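Local coordinates for putative two-component sensor histidine kinase protein (Sinorhizobium meliloti, PDB 3HCY) that is a putative sensor histidine kinase, represented here by its GAF domain, that probably transfers phosphate from ATP to a protein histidine in signal transduction, at residues A[70-74]-A[75-79]. Numbering follows the deposited sequence.
Sequences ENVDD and AEFSR
The ring of Phe77 meets Val72 at its border: CG1 of Val72 comes in almost level with the ring, 4.2 Å from CD1 of Phe77. The methyl of Ala75 sits over one face of the same ring, with CB of Ala75 3.9 Å from the plane of the Phe77 ring and nearer its border than its middle. With CG of Phe77 on the far side from its own carbonyl carbon (chi1 -68°), the ring runs back along the chain to reach Val72. Val72 and Phe77 also touch Lys82 and Ile85, which places both side chains against helix 79-88.

This is the loop of the GAF domain that leads from edge strand 67-69 into that helix. Asn71 forms an Asx turn early in the loop: OD1 of Asn71 accepts from N of Asp73 at 3.0 Å, with the donor tilted 19° from the carbonyl plane. The backbone O of Asn71 takes N of Asp74 at 3.1 Å. One residue on, N of Ala75 bonds to O of Val72 at 2.8 Å. The Ala75 methyl lies beside that Val72 carbonyl. O of Asp73 accepts a hydrogen bond from NZ of Lys82, on helix 79-88. At the far end Ser78 is the N-cap of the same helix, its OG accepting from N of Leu81.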
loop_
_atom_site.group_PDB
_atom_site.type_symbol
_atom_site.label_atom_id
_atom_site.label_comp_id
_atom_site.label_asym_id
_atom_site.label_seq_id
_atom_site.Cartn_x
_atom_site.Cartn_y
_atom_site.Cartn_z
ATOM N N GLU A 70 -11.545 1.206 -21.068
ATOM C CA GLU A 70 -12.730 0.485 -20.632
ATOM C C GLU A 70 -13.101 -0.639 -21.564
ATOM O O GLU A 70 -13.634 -1.655 -21.121
ATOM C CB GLU A 70 -13.897 1.457 -20.506
ATOM C CG GLU A 70 -13.653 2.428 -19.383
ATOM C CD GLU A 70 -14.734 3.446 -19.263
ATOM O OE1 GLU A 70 -15.598 3.507 -20.202
ATOM O OE2 GLU A 70 -14.700 4.188 -18.238
ATOM N N ASN A 71 -12.864 -0.414 -22.856
ATOM C CA ASN A 71 -13.019 -1.434 -23.882
ATOM C C ASN A 71 -11.880 -1.294 -24.814
ATOM O O ASN A 71 -11.658 -0.197 -25.336
ATOM C CB ASN A 71 -14.280 -1.217 -24.659
ATOM C CG ASN A 71 -14.727 -2.444 -25.358
ATOM O OD1 ASN A 71 -13.949 -3.099 -26.066
ATOM N ND2 ASN A 71 -16.005 -2.779 -25.182
ATOM N N VAL A 72 -11.169 -2.393 -25.024
ATOM C CA VAL A 72 -9.988 -2.369 -25.867
ATOM C C VAL A 72 -10.405 -1.976 -27.253
ATOM O O VAL A 72 -9.678 -1.221 -27.930
ATOM C CB VAL A 72 -9.296 -3.722 -26.080
ATOM C CG1 VAL A 72 -7.839 -3.477 -26.437
ATOM C CG2 VAL A 72 -9.391 -4.576 -24.908
ATOM N N ASP A 73 -11.545 -2.512 -27.687
ATOM C CA ASP A 73 -11.982 -2.321 -29.047
ATOM C C ASP A 73 -12.180 -0.887 -29.339
ATOM O O ASP A 73 -12.070 -0.475 -30.467
ATOM C CB ASP A 73 -13.276 -3.057 -29.303
ATOM C CG ASP A 73 -13.089 -4.568 -29.264
ATOM O OD1 ASP A 73 -12.046 -5.032 -29.807
ATOM O OD2 ASP A 73 -13.975 -5.278 -28.692
ATOM N N ASP A 74 -12.450 -0.111 -28.314
ATOM C CA ASP A 74 -12.635 1.294 -28.502
ATOM C C ASP A 74 -11.374 2.132 -28.182
ATOM O O ASP A 74 -11.445 3.337 -28.227
ATOM C CB ASP A 74 -13.891 1.713 -27.718
ATOM C CG ASP A 74 -15.182 0.944 -28.196
ATOM O OD1 ASP A 74 -15.381 0.690 -29.423
ATOM O OD2 ASP A 74 -16.015 0.581 -27.335
ATOM N N ALA A 75 -10.213 1.517 -27.938
ATOM C CA ALA A 75 -8.978 2.263 -27.629
ATOM C C ALA A 75 -8.153 2.706 -28.860
ATOM O O ALA A 75 -8.406 2.285 -29.993
ATOM C CB ALA A 75 -8.096 1.453 -26.683
ATOM N N GLU A 76 -7.135 3.530 -28.583
ATOM C CA GLU A 76 -6.201 4.134 -29.567
ATOM C C GLU A 76 -4.939 3.291 -29.834
ATOM O O GLU A 76 -3.812 3.823 -29.767
ATOM C CB GLU A 76 -5.675 5.471 -28.999
ATOM C CG GLU A 76 -6.690 6.576 -28.853
ATOM C CD GLU A 76 -6.099 7.850 -28.213
ATOM O OE1 GLU A 76 -4.931 7.798 -27.705
ATOM O OE2 GLU A 76 -6.818 8.892 -28.217
ATOM N N PHE A 77 -5.079 1.997 -30.103
ATOM C CA PHE A 77 -3.886 1.150 -30.203
ATOM C C PHE A 77 -3.490 0.700 -31.601
ATOM O O PHE A 77 -4.297 0.176 -32.354
ATOM C CB PHE A 77 -4.062 -0.081 -29.331
ATOM C CG PHE A 77 -4.069 0.207 -27.857
ATOM C CD1 PHE A 77 -4.775 -0.621 -26.993
ATOM C CD2 PHE A 77 -3.352 1.278 -27.324
ATOM C CE1 PHE A 77 -4.784 -0.401 -25.647
ATOM C CE2 PHE A 77 -3.367 1.519 -25.961
ATOM C CZ PHE A 77 -4.089 0.671 -25.127
ATOM N N SER A 78 -2.232 0.877 -31.939
ATOM C CA SER A 78 -1.659 0.145 -33.051
ATOM C C SER A 78 -2.196 -1.296 -33.204
ATOM O O SER A 78 -2.223 -2.033 -32.224
ATOM C CB SER A 78 -0.186 0.020 -32.793
ATOM O OG SER A 78 0.044 -1.019 -31.865
ATOM N N ARG A 79 -2.585 -1.698 -34.426
ATOM C CA ARG A 79 -3.028 -3.093 -34.753
ATOM C C ARG A 79 -2.318 -4.172 -33.908
ATOM O O ARG A 79 -2.940 -4.986 -33.196
ATOM C CB ARG A 79 -2.805 -3.412 -36.260
#